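Local coordinates for uncharacterized HTH-type transcriptional regulator YydK (Bacillus subtilis subsp. subtilis, PDB 3BWG), which probably binds DNA through an N-terminal winged helix-turn-helix domain of the GntR family and regulates transcription, with a UTRA domain that in such regulators usually senses an effector, at the interface of chains A and B. Residues are numbered along the deposited sequence; one frame, centred on the assembly and turned at random. Chains: chain A/B, Uncharacterized HTH-type transcriptional regulator yydK.

Contacts 1 and 2 are neighbouring stretches of one intermolecular beta-ladder, their centres about 10 Å apart, and they share A:Gln233 and B:Asp177. In both, strand 230-234 of chain A runs antiparallel to strand 173-184 of chain B. Contact 1 sets B:Phe179 among the loop residues A:His72, A:Arg74 and A:Tyr77, while contact 2 carries B:Phe175 up to the DNA-binding domain itself, at A:Gln25, A:Phe60 and A:Arg70. Two-fold symmetry repeats both with the chains exchanged. The ladder thus illustrates how strand pairing between subunits can join them and bring the sheet of each against its partner's DNA-binding domain.

Contact 1: the interface of chains A and B. Residues chain A 72, 74, 77, 230-233; chain B 177-179.
Strand 230-234 at the C-terminal end of chain A pairs antiparallel with strand 173-184 of chain B, while the loop carrying A:His72, A:Arg74 and A:Tyr77 folds over the side chain of B:Phe179. The backbones of A:Val232 and B:Leu178 exchange two hydrogen bonds, N of each to O of the other, both 2.9 Å. Their side chains stand in parallel on one face of the ladder, CG1 of the valine toward CB of the leucine.

On the other side of the ladder B:Phe179 packs against the loop of chain A. Its CG stands beside the backbone N and anti to the carbonyl carbon (chi1 -56°), which directs the ring toward the loop. There A:Arg74 lies flat over one face, CD 3.5 Å from the ring centroid and the guanidinium only 4° from parallel. NH1 of this arginine donates, in the guanidinium plane, to the phenol OH of A:Tyr77 at 3.1 Å, a bond that should limit rotation of the stacked group. The tyrosine in turn offers its face to CD1 of B:Phe179, the planes inclined by 58°. The imidazole of A:His72 and the phenylalanine ring meet edge to face, with CB of the histidine in the phenylalanine plane at its rim and CD2 3.7 Å from CE1 of B:Phe179; CG2 of A:Val231 reaches the same CE1 at 3.7 Å. This cluster around B:Phe179 fastens the loop of one subunit to the sheet of the other and should help hold the dimer together.

Contact 2: the interface of chains A and B. Residues chain A 25, 60, 70, 233-235; chain B 175-177, 209.
This is a two-fold-related interface of the deposited dimer in which an intermolecular beta-ladder continues into a domain contact: B:Phe175 and B:Asp177, on strand 173-184 of one subunit, meet A:Arg70, A:Phe60 and A:Gln25 of the other, a contact that would tie a UTRA domain to its partner's DNA-binding domain. In the ladder, N of A:Ala234 donates to O of B:Ser176 at 2.9 Å, and N of B:Ser176 returns a longer bond to O of A:Ala234.

B:Phe175 sits between layers. Its CG lies between the backbone N and the carbonyl carbon (chi1 60°), a torsion that turns the ring toward A:Arg70, whose CD rests over one face, 3.8 Å from the centroid. CB of B:His209 backs the opposite face, and the amide NE2 of A:Gln25 comes up in plane at the rim. CE2 of B:Phe175 lies over one face of A:Phe60, toward the rim, 3.5 Å from CG of that residue.

The chain of A:Arg70 kinks twice and passes antiparallel to the side chain of B:Phe175. Its NH1 makes a salt bridge to OD1 of B:Asp177 at 3.0 Å, but the N-H points elsewhere, so the attraction is probably electrostatic more than a directed bond. An alanine in place of A:Arg70 would probably leave that carboxylate without its countercharge and open a gap over the face of B:Phe175. The other terminal nitrogen of the arginine, NH2, donates to O of A:Ala234 at 3.1 Å; it and N of B:Ser176 approach that oxygen from opposite faces of the carbonyl plane, NH2 lying 54° out of it.

Contact 1: the interface of chains A and B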
loop_
_atom_site.group_PDB
_atom_site.type_symbol
_atom_site.label_atom_id
_atom_site.label_comp_id
_atom_site.label_asym_id
_atom_site.label_seq_id
_atom_site.Cartn_x
_atom_site.Cartn_y
_atom_site.Cartn_z
ATOM N N HIS A 72 -6.514 -8.814 -10.569
ATOM C CA HIS A 72 -5.654 -9.960 -10.269
ATOM C C HIS A 72 -6.495 -11.229 -10.191
ATOM O O HIS A 72 -7.705 -11.176 -9.931
ATOM C CB HIS A 72 -4.850 -9.754 -8.980
ATOM C CG HIS A 72 -5.694 -9.730 -7.756
ATOM N ND1 HIS A 72 -6.182 -8.559 -7.218
ATOM C CD2 HIS A 72 -6.180 -10.731 -6.994
ATOM C CE1 HIS A 72 -6.938 -8.837 -6.173
ATOM N NE2 HIS A 72 -6.938 -10.148 -6.005
ATOM N N ARG A 74 -6.283 -14.012 -8.163
ATOM C CA ARG A 74 -6.294 -14.827 -6.923
ATOM C C ARG A 74 -7.568 -14.673 -6.102
ATOM O O ARG A 74 -8.194 -13.634 -6.151
ATOM C CB ARG A 74 -5.094 -14.487 -6.035
ATOM C CG ARG A 74 -3.789 -14.433 -6.778
ATOM C CD ARG A 74 -2.636 -14.633 -5.804
ATOM N NE ARG A 74 -1.372 -14.798 -6.495
ATOM C CZ ARG A 74 -0.252 -15.150 -5.884
ATOM N NH1 ARG A 74 -0.250 -15.355 -4.575
ATOM N NH2 ARG A 74 0.858 -15.280 -6.589
ATOM N N TYR A 77 -8.157 -13.240 -0.668
ATOM C CA TYR A 77 -7.264 -12.188 -0.165
ATOM C C TYR A 77 -8.063 -10.982 0.285
ATOM O O TYR A 77 -9.007 -10.582 -0.389
ATOM C CB TYR A 77 -6.239 -11.772 -1.223
ATOM C CG TYR A 77 -5.138 -12.773 -1.467
ATOM C CD1 TYR A 77 -3.962 -12.713 -0.743
ATOM C CD2 TYR A 77 -5.272 -13.775 -2.440
ATOM C CE1 TYR A 77 -2.954 -13.616 -0.949
ATOM C CE2 TYR A 77 -4.231 -14.689 -2.666
ATOM C CZ TYR A 77 -3.086 -14.581 -1.907
ATOM O OH TYR A 77 -2.059 -15.457 -2.045
ATOM N N PHE A 230 -3.355 -10.832 2.365
ATOM C CA PHE A 230 -3.704 -9.486 1.927
ATOM C C PHE A 230 -3.229 -9.213 0.532
ATOM O O PHE A 230 -2.298 -9.837 0.078
ATOM C CB PHE A 230 -3.112 -8.450 2.903
ATOM C CG PHE A 230 -3.564 -8.671 4.316
ATOM C CD1 PHE A 230 -4.760 -8.098 4.771
ATOM C CD2 PHE A 230 -2.835 -9.530 5.161
ATOM C CE1 PHE A 230 -5.209 -8.364 6.095
ATOM C CE2 PHE A 230 -3.257 -9.805 6.477
ATOM C CZ PHE A 230 -4.436 -9.221 6.953
ATOM N N VAL A 231 -3.928 -8.331 -0.174
ATOM C CA VAL A 231 -3.484 -7.865 -1.448
ATOM C C VAL A 231 -3.401 -6.354 -1.366
ATOM O O VAL A 231 -4.222 -5.696 -0.747
ATOM C CB VAL A 231 -4.344 -8.361 -2.664
ATOM C CG1 VAL A 231 -5.909 -8.222 -2.421
ATOM C CG2 VAL A 231 -3.913 -7.670 -3.973
ATOM N N VAL A 232 -2.360 -5.814 -1.964
ATOM C CA VAL A 232 -2.240 -4.365 -2.142
ATOM C C VAL A 232 -1.747 -4.127 -3.554
ATOM O O VAL A 232 -1.026 -4.957 -4.133
ATOM C CB VAL A 232 -1.395 -3.687 -1.000
ATOM C CG1 VAL A 232 -0.065 -4.320 -0.859
ATOM C CG2 VAL A 232 -1.273 -2.132 -1.210
ATOM N N GLN A 233 -2.227 -3.044 -4.154
ATOM C CA GLN A 233 -1.904 -2.747 -5.531
ATOM C C GLN A 233 -1.161 -1.428 -5.628
ATOM O O GLN A 233 -1.427 -0.474 -4.871
ATOM C CB GLN A 233 -3.145 -2.758 -6.409
ATOM C CG GLN A 233 -3.581 -4.194 -6.614
ATOM C CD GLN A 233 -4.959 -4.362 -7.168
ATOM O OE1 GLN A 233 -5.119 -4.791 -8.297
ATOM N NE2 GLN A 233 -5.965 -4.077 -6.357
ATOM N N ASP B 177 1.044 -5.966 -8.367
ATOM C CA ASP B 177 0.217 -6.582 -7.342
ATOM C C ASP B 177 1.067 -7.272 -6.276
ATOM O O ASP B 177 1.946 -8.063 -6.626
ATOM C CB ASP B 177 -0.711 -7.580 -8.043
ATOM C CG ASP B 177 -1.575 -6.892 -9.139
ATOM O OD1 ASP B 177 -2.058 -5.748 -8.927
ATOM O OD2 ASP B 177 -1.729 -7.476 -10.231
ATOM N N LEU B 178 0.817 -7.000 -4.987
ATOM C CA LEU B 178 1.514 -7.704 -3.885
ATOM C C LEU B 178 0.532 -8.507 -3.062
ATOM O O LEU B 178 -0.551 -7.987 -2.732
ATOM C CB LEU B 178 2.269 -6.734 -2.956
ATOM C CG LEU B 178 3.613 -6.118 -3.359
ATOM C CD1 LEU B 178 3.486 -5.348 -4.724
ATOM C CD2 LEU B 178 4.215 -5.208 -2.279
ATOM N N PHE B 179 0.903 -9.772 -2.795
ATOM C CA PHE B 179 0.191 -10.737 -1.987
ATOM C C PHE B 179 1.030 -11.040 -0.744
ATOM O O PHE B 179 2.208 -11.426 -0.855
ATOM C CB PHE B 179 -0.126 -11.991 -2.819
ATOM C CG PHE B 179 -0.906 -11.661 -4.095
ATOM C CD1 PHE B 179 -2.262 -11.419 -4.033
ATOM C CD2 PHE B 179 -0.252 -11.519 -5.318
ATOM C CE1 PHE B 179 -2.995 -11.076 -5.196
ATOM C CE2 PHE B 179 -0.929 -11.164 -6.471
ATOM C CZ PHE B 179 -2.321 -10.956 -6.414
#

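Contact 2: the interface of chains A and B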
loop_
_atom_site.group_PDB
_atom_site.type_symbol
_atom_site.label_atom_id
_atom_site.label_comp_id
_atom_site.label_asym_id
_atom_site.label_seq_id
_atom_site.Cartn_x
_atom_site.Cartn_y
_atom_site.Cartn_z
ATOM N N GLN A 25 -8.563 -9.065 -16.453
ATOM C CA GLN A 25 -7.439 -8.148 -16.653
ATOM C C GLN A 25 -7.073 -8.010 -18.127
ATOM O O GLN A 25 -6.989 -8.998 -18.835
ATOM C CB GLN A 25 -6.213 -8.593 -15.887
ATOM C CG GLN A 25 -5.074 -7.617 -16.081
ATOM C CD GLN A 25 -4.284 -7.406 -14.849
ATOM O OE1 GLN A 25 -4.831 -7.172 -13.765
ATOM N NE2 GLN A 25 -2.967 -7.504 -14.985
ATOM N N PHE A 60 -6.270 0.052 -15.883
ATOM C CA PHE A 60 -5.058 0.730 -16.314
ATOM C C PHE A 60 -5.244 1.335 -17.687
ATOM O O PHE A 60 -6.042 0.837 -18.501
ATOM C CB PHE A 60 -3.805 -0.155 -16.229
ATOM C CG PHE A 60 -3.769 -1.296 -17.234
ATOM C CD1 PHE A 60 -4.400 -2.520 -16.950
ATOM C CD2 PHE A 60 -3.036 -1.189 -18.414
ATOM C CE1 PHE A 60 -4.325 -3.601 -17.856
ATOM C CE2 PHE A 60 -2.971 -2.268 -19.317
ATOM C CZ PHE A 60 -3.614 -3.469 -19.026
ATOM N N ARG A 70 -8.411 -3.967 -14.915
ATOM C CA ARG A 70 -7.344 -4.482 -14.090
ATOM C C ARG A 70 -7.956 -5.326 -13.008
ATOM O O ARG A 70 -8.859 -4.888 -12.321
ATOM C CB ARG A 70 -6.492 -3.351 -13.526
ATOM C CG ARG A 70 -5.720 -3.765 -12.322
ATOM C CD ARG A 70 -4.268 -3.438 -12.379
ATOM N NE ARG A 70 -3.909 -2.199 -11.709
ATOM C CZ ARG A 70 -3.045 -2.052 -10.706
ATOM N NH1 ARG A 70 -2.373 -3.053 -10.181
ATOM N NH2 ARG A 70 -2.809 -0.838 -10.276
ATOM N N GLN A 233 -2.227 -3.044 -4.154
ATOM C CA GLN A 233 -1.904 -2.747 -5.531
ATOM C C GLN A 233 -1.161 -1.428 -5.628
ATOM O O GLN A 233 -1.427 -0.474 -4.871
ATOM C CB GLN A 233 -3.145 -2.758 -6.409
ATOM C CG GLN A 233 -3.581 -4.194 -6.614
ATOM C CD GLN A 233 -4.959 -4.362 -7.168
ATOM O OE1 GLN A 233 -5.119 -4.791 -8.297
ATOM N NE2 GLN A 233 -5.965 -4.077 -6.357
ATOM N N ALA A 234 -0.197 -1.381 -6.529
ATOM C CA ALA A 234 0.478 -0.152 -6.715
ATOM C C ALA A 234 0.235 0.208 -8.136
ATOM O O ALA A 234 0.020 -0.679 -8.962
ATOM C CB ALA A 234 1.987 -0.300 -6.386
ATOM N N ASN A 235 0.264 1.511 -8.420
ATOM C CA ASN A 235 0.186 2.014 -9.787
ATOM C C ASN A 235 1.542 2.418 -10.342
ATOM O O ASN A 235 2.567 2.370 -9.646
ATOM C CB ASN A 235 -0.836 3.140 -9.878
ATOM C CG ASN A 235 -2.122 2.767 -9.188
ATOM O OD1 ASN A 235 -2.933 2.033 -9.737
ATOM N ND2 ASN A 235 -2.274 3.194 -7.930
ATOM N N PHE B 175 2.261 -0.966 -13.162
ATOM C CA PHE B 175 1.618 -1.370 -11.930
ATOM C C PHE B 175 2.137 -2.718 -11.429
ATOM O O PHE B 175 2.733 -3.504 -12.192
ATOM C CB PHE B 175 0.105 -1.370 -12.107
ATOM C CG PHE B 175 -0.390 -2.308 -13.185
ATOM C CD1 PHE B 175 -0.766 -3.608 -12.877
ATOM C CD2 PHE B 175 -0.527 -1.866 -14.509
ATOM C CE1 PHE B 175 -1.252 -4.474 -13.867
ATOM C CE2 PHE B 175 -1.013 -2.734 -15.521
ATOM C CZ PHE B 175 -1.353 -4.034 -15.203
ATOM N N SER B 176 1.917 -2.968 -10.141
ATOM C CA SER B 176 2.265 -4.223 -9.516
ATOM C C SER B 176 1.169 -4.655 -8.528
ATOM O O SER B 176 0.510 -3.833 -7.905
ATOM C CB SER B 176 3.601 -4.097 -8.738
ATOM O OG SER B 176 3.536 -2.942 -7.936
ATOM N N ASP B 177 1.044 -5.966 -8.367
ATOM C CA ASP B 177 0.217 -6.582 -7.342
ATOM C C ASP B 177 1.067 -7.272 -6.276
ATOM O O ASP B 177 1.946 -8.063 -6.626
ATOM C CB ASP B 177 -0.711 -7.580 -8.043
ATOM C CG ASP B 177 -1.575 -6.892 -9.139
ATOM O OD1 ASP B 177 -2.058 -5.748 -8.927
ATOM O OD2 ASP B 177 -1.729 -7.476 -10.231
ATOM N N HIS B 209 4.443 -5.322 -13.585
ATOM C CA HIS B 209 3.970 -5.298 -14.981
ATOM C C HIS B 209 4.669 -4.134 -15.670
ATOM O O HIS B 209 4.990 -3.113 -15.028
ATOM C CB HIS B 209 2.423 -5.098 -15.061
ATOM C CG HIS B 209 1.625 -6.179 -14.382
ATOM N ND1 HIS B 209 1.446 -6.228 -13.011
ATOM C CD2 HIS B 209 0.972 -7.258 -14.880
ATOM C CE1 HIS B 209 0.720 -7.288 -12.696
ATOM N NE2 HIS B 209 0.452 -7.949 -13.804
#